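Local coordinates for protein transcription regulator (Lactobacillus plantarum WCFS1, PDB 3CLK) that probably binds DNA as a dimer and regulates transcription, with a periplasmic-binding-protein-like domain that may sense a small effector, at residues L215-I220 with P231-I236; E123-I128 with D185-I190. All coordinates share one frame; numbering follows the deposited sequence.

Contact 1: L215-I220 with P231-I236; sequences LSIVSI and PQLTSI
S219 and T234 join two parallel neighbouring strands of the sheet through the main chain. S219 N donates to T234 O at 2.9 Å, a straight bond that meets the acceptor within its carbonyl plane. Next, I236 N donates to S219 O at 2.8 Å, so both backbone polar groups of S219 are paired with the same strand. V218 CA adds a CA-H...O contact to T234 O, at 3.6 Å. Nearer the start of the pair S277 takes over: its OG bonds both I217 O and T234 N, bridging the strands where they diverge.

The hydroxyls are satisfied by the surrounding fold. S219 OG, anti to its backbone N (chi1 -178°), bonds D194 OD1, at the start of helix 194-206; T234 OG1 meets R275 N, and S235 OG meets R275 NH1. Small, polar side chains suit these buried places because each finds a partner.

Branched apolar residues make the remaining contacts: on one face V218 CG1 lies 4.2 Å from I236 CG1, while I217 CG2 meets L233 CD2 at 3.8 Å on the side covered by A197 and I200. Main-chain bonds thus join the strands, while S277, R275 and D194 satisfy buried polar groups that this pairing does not reach.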
# COMPACT_ATOMS: atom_id res chain seq x y z
N LEU B 215 -0.75 -26.96 -5.56
CA LEU B 215 -0.48 -26.23 -4.32
C LEU B 215 -1.56 -25.18 -4.05
O LEU B 215 -1.81 -24.31 -4.88
CB LEU B 215 0.89 -25.56 -4.37
CG LEU B 215 1.24 -24.71 -3.14
CD1 LEU B 215 1.29 -25.60 -1.90
CD2 LEU B 215 2.58 -24.01 -3.34
N SER B 216 -2.21 -25.27 -2.90
CA SER B 216 -3.22 -24.30 -2.51
C SER B 216 -2.57 -23.29 -1.58
O SER B 216 -1.70 -23.65 -0.78
CB SER B 216 -4.39 -24.98 -1.77
OG SER B 216 -5.25 -25.67 -2.64
N ILE B 217 -2.98 -22.03 -1.68
CA ILE B 217 -2.45 -20.98 -0.82
C ILE B 217 -3.59 -20.17 -0.24
O ILE B 217 -4.48 -19.75 -0.96
CB ILE B 217 -1.54 -20.00 -1.60
CG1 ILE B 217 -0.31 -20.73 -2.14
CG2 ILE B 217 -1.13 -18.84 -0.68
CD1 ILE B 217 0.59 -19.86 -3.01
N VAL B 218 -3.56 -19.96 1.08
CA VAL B 218 -4.56 -19.16 1.78
C VAL B 218 -3.83 -17.97 2.41
O VAL B 218 -2.90 -18.14 3.21
CB VAL B 218 -5.27 -19.95 2.90
CG1 VAL B 218 -6.19 -19.03 3.68
CG2 VAL B 218 -6.08 -21.11 2.29
N SER B 219 -4.26 -16.76 2.06
CA SER B 219 -3.63 -15.56 2.57
C SER B 219 -4.38 -14.99 3.78
O SER B 219 -5.59 -15.16 3.90
CB SER B 219 -3.57 -14.50 1.46
OG SER B 219 -2.92 -13.32 1.89
N ILE B 220 -3.65 -14.35 4.68
CA ILE B 220 -4.27 -13.72 5.84
C ILE B 220 -4.21 -12.22 5.59
O ILE B 220 -3.16 -11.70 5.21
CB ILE B 220 -3.52 -14.04 7.15
CG1 ILE B 220 -3.70 -15.52 7.51
CG2 ILE B 220 -4.07 -13.19 8.30
CD1 ILE B 220 -2.78 -15.96 8.64
N PRO B 231 -3.03 -16.76 -9.81
CA PRO B 231 -4.45 -16.56 -9.50
C PRO B 231 -4.70 -15.62 -8.32
O PRO B 231 -3.81 -15.40 -7.50
CB PRO B 231 -4.93 -17.97 -9.19
CG PRO B 231 -3.74 -18.56 -8.48
CD PRO B 231 -2.57 -18.09 -9.34
N GLN B 232 -5.91 -15.08 -8.25
CA GLN B 232 -6.28 -14.20 -7.15
C GLN B 232 -6.29 -15.04 -5.87
O GLN B 232 -6.79 -16.16 -5.86
CB GLN B 232 -7.63 -13.54 -7.41
CG GLN B 232 -7.60 -12.65 -8.64
CD GLN B 232 -8.75 -11.66 -8.68
OE1 GLN B 232 -9.92 -12.03 -8.57
NE2 GLN B 232 -8.41 -10.38 -8.86
N LEU B 233 -5.76 -14.47 -4.80
CA LEU B 233 -5.63 -15.17 -3.52
C LEU B 233 -6.85 -15.31 -2.63
O LEU B 233 -7.51 -14.33 -2.28
CB LEU B 233 -4.52 -14.51 -2.70
CG LEU B 233 -3.08 -14.64 -3.19
CD1 LEU B 233 -2.22 -13.54 -2.55
CD2 LEU B 233 -2.54 -16.02 -2.84
N THR B 234 -7.14 -16.56 -2.25
CA THR B 234 -8.24 -16.83 -1.34
C THR B 234 -7.67 -16.36 -0.02
O THR B 234 -6.47 -16.52 0.24
CB THR B 234 -8.56 -18.33 -1.26
OG1 THR B 234 -9.22 -18.73 -2.47
CG2 THR B 234 -9.48 -18.63 -0.08
N SER B 235 -8.51 -15.78 0.82
CA SER B 235 -7.99 -15.27 2.07
C SER B 235 -8.95 -15.27 3.23
O SER B 235 -10.15 -15.49 3.07
CB SER B 235 -7.52 -13.83 1.86
OG SER B 235 -8.63 -12.99 1.55
N ILE B 236 -8.38 -15.05 4.41
CA ILE B 236 -9.14 -14.90 5.63
C ILE B 236 -9.00 -13.40 5.75
O ILE B 236 -7.92 -12.87 6.06
CB ILE B 236 -8.46 -15.61 6.83
CG1 ILE B 236 -8.49 -17.12 6.61
CG2 ILE B 236 -9.18 -15.25 8.13
CD1 ILE B 236 -9.89 -17.69 6.39

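Contact 2: E123-I128 with D185-I190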
# COMPACT_ATOMS: atom_id res chain seq x y z
N GLU B 123 -10.98 -28.74 2.52
CA GLU B 123 -10.82 -28.93 1.08
C GLU B 123 -10.03 -30.22 0.83
O GLU B 123 -9.65 -30.52 -0.30
CB GLU B 123 -10.10 -27.74 0.44
CG GLU B 123 -10.94 -26.46 0.41
CD GLU B 123 -11.52 -26.16 -0.95
OE1 GLU B 123 -10.77 -25.66 -1.82
OE2 GLU B 123 -12.73 -26.42 -1.16
N GLY B 124 -9.77 -30.97 1.90
CA GLY B 124 -9.06 -32.23 1.75
C GLY B 124 -7.58 -32.29 2.05
O GLY B 124 -6.99 -33.37 2.05
N HIS B 125 -6.96 -31.14 2.32
CA HIS B 125 -5.52 -31.08 2.61
C HIS B 125 -5.18 -31.53 4.03
O HIS B 125 -5.93 -31.29 4.96
CB HIS B 125 -5.01 -29.64 2.41
CG HIS B 125 -5.17 -29.13 1.01
ND1 HIS B 125 -4.26 -29.39 0.01
CD2 HIS B 125 -6.17 -28.42 0.43
CE1 HIS B 125 -4.69 -28.88 -1.12
NE2 HIS B 125 -5.85 -28.28 -0.90
N ARG B 126 -4.02 -32.16 4.18
CA ARG B 126 -3.55 -32.62 5.49
C ARG B 126 -2.09 -32.24 5.70
O ARG B 126 -1.62 -32.15 6.83
CB ARG B 126 -3.75 -34.13 5.64
CG ARG B 126 -5.20 -34.54 5.83
CD ARG B 126 -5.33 -36.04 6.11
NE ARG B 126 -4.69 -36.43 7.36
CZ ARG B 126 -5.18 -36.17 8.57
NH1 ARG B 126 -6.32 -35.50 8.71
NH2 ARG B 126 -4.52 -36.58 9.65
N GLN B 127 -1.36 -32.05 4.60
CA GLN B 127 0.04 -31.65 4.66
C GLN B 127 0.02 -30.15 4.41
O GLN B 127 0.26 -29.67 3.29
CB GLN B 127 0.85 -32.40 3.60
CG GLN B 127 0.77 -33.92 3.80
CD GLN B 127 1.82 -34.67 3.02
OE1 GLN B 127 1.72 -34.82 1.80
NE2 GLN B 127 2.85 -35.13 3.72
N ILE B 128 -0.28 -29.42 5.47
CA ILE B 128 -0.44 -27.97 5.45
C ILE B 128 0.68 -27.21 6.15
O ILE B 128 0.95 -27.45 7.33
CB ILE B 128 -1.78 -27.61 6.12
CG1 ILE B 128 -2.91 -28.42 5.48
CG2 ILE B 128 -2.04 -26.12 6.04
CD1 ILE B 128 -4.28 -28.19 6.11
N ASP B 185 6.40 -31.71 0.10
CA ASP B 185 5.31 -32.67 0.20
C ASP B 185 4.05 -31.94 0.64
O ASP B 185 2.99 -32.54 0.78
CB ASP B 185 5.65 -33.78 1.20
CG ASP B 185 5.90 -33.24 2.60
OD1 ASP B 185 6.74 -32.32 2.75
OD2 ASP B 185 5.26 -33.74 3.55
N LEU B 186 4.17 -30.63 0.87
CA LEU B 186 3.02 -29.83 1.29
C LEU B 186 2.09 -29.63 0.09
O LEU B 186 2.55 -29.54 -1.04
CB LEU B 186 3.48 -28.45 1.78
CG LEU B 186 4.34 -28.42 3.06
CD1 LEU B 186 4.77 -26.99 3.37
CD2 LEU B 186 3.52 -29.00 4.21
N THR B 187 0.79 -29.56 0.35
CA THR B 187 -0.17 -29.34 -0.72
C THR B 187 -0.94 -28.06 -0.42
O THR B 187 -1.66 -27.55 -1.26
CB THR B 187 -1.17 -30.48 -0.84
OG1 THR B 187 -1.96 -30.54 0.35
CG2 THR B 187 -0.45 -31.79 -1.06
N GLY B 188 -0.76 -27.55 0.79
CA GLY B 188 -1.43 -26.32 1.18
C GLY B 188 -0.51 -25.48 2.05
O GLY B 188 0.24 -26.02 2.87
N ILE B 189 -0.56 -24.17 1.87
CA ILE B 189 0.27 -23.25 2.66
C ILE B 189 -0.53 -22.02 3.06
O ILE B 189 -1.25 -21.43 2.25
CB ILE B 189 1.52 -22.80 1.87
CG1 ILE B 189 2.42 -24.01 1.59
CG2 ILE B 189 2.29 -21.74 2.66
CD1 ILE B 189 3.59 -23.68 0.68
N ILE B 190 -0.41 -21.65 4.33
CA ILE B 190 -1.07 -20.48 4.88
C ILE B 190 -0.03 -19.38 4.92
O ILE B 190 1.07 -19.57 5.47
CB ILE B 190 -1.59 -20.76 6.30
CG1 ILE B 190 -2.60 -21.92 6.26
CG2 ILE B 190 -2.22 -19.50 6.88
CD1 ILE B 190 -3.20 -22.25 7.59
O HOH W 1 -2.35 -33.02 1.86
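Q127 and H125 meet D185-T187 where two neighbouring parallel strands of a Rossmann-like alpha/beta domain begin; the loop 123-127 has just left the helix 109-121, which G124 closes in a Schellman motif.

Among backbone interactions, Q127 O is the shared acceptor. T187 N donates to it at 3.0 Å, in the carbonyl plane, and G188 N adds a weak bond at 3.4 Å. The parallel pairing of I128 with G188 follows, with I128 CA making a CA-H...O contact to G188 O at 3.3 Å. Glycine suits this place: the ring of H125 lies close to where a side chain would start.

The side-chain hydrogen bond joins H125 ND1 to T187 OG1 at 2.6 Å, almost straight and at the ring's edge near its plane. T187 places its OG1 between its own backbone N and carbonyl carbon (chi1 64°), turned to the ring. On the far side of the imidazole, NE2 bonds A279 O, so both ring nitrogens have partners and its rotation is fixed. Histidine suits a buried site that needs two polar ends.

Van der Waals contacts complete the pairing. The extended Q127 side chain crosses D185 at about a right angle, amide and carboxylate planes 76° apart; NE2 lies 2.8 Å from D185 OD2, but too poorly angled for a hydrogen bond. The L186 CD2 methyl lies 3.5 Å from Q127 O, and the L186 side chain also packs on W162 and F180. The apolar pair is I128 CG2 with I190 CG1, both isoleucines packing on the helix 109-121.

One water accepts from R126 N and bonds T187 OG1 at 2.9 Å.

How the contacts relate
Both contacts belong to one mixed sheet of the same domain and meet through its adjoining strands 188-191 and 216-219: S216 N and T187 O, and S216 O and I189 N, are probable hydrogen bonds. Every touching residue of contact 1 is buried; contact 2, farther from the chain centre, is mostly buried too, with Q127 and exposed D185 at its outer edge. Contact 1 closes through strand-to-strand backbone bonds, its serine and threonine hydroxyls turned to partners elsewhere, while contact 2 adds a histidine-threonine bond and a water-mediated link between its own two segments. The helix 109-121 packs against isoleucines of both, and residues 275-281, the last modelled part of the chain, serve polar groups in each.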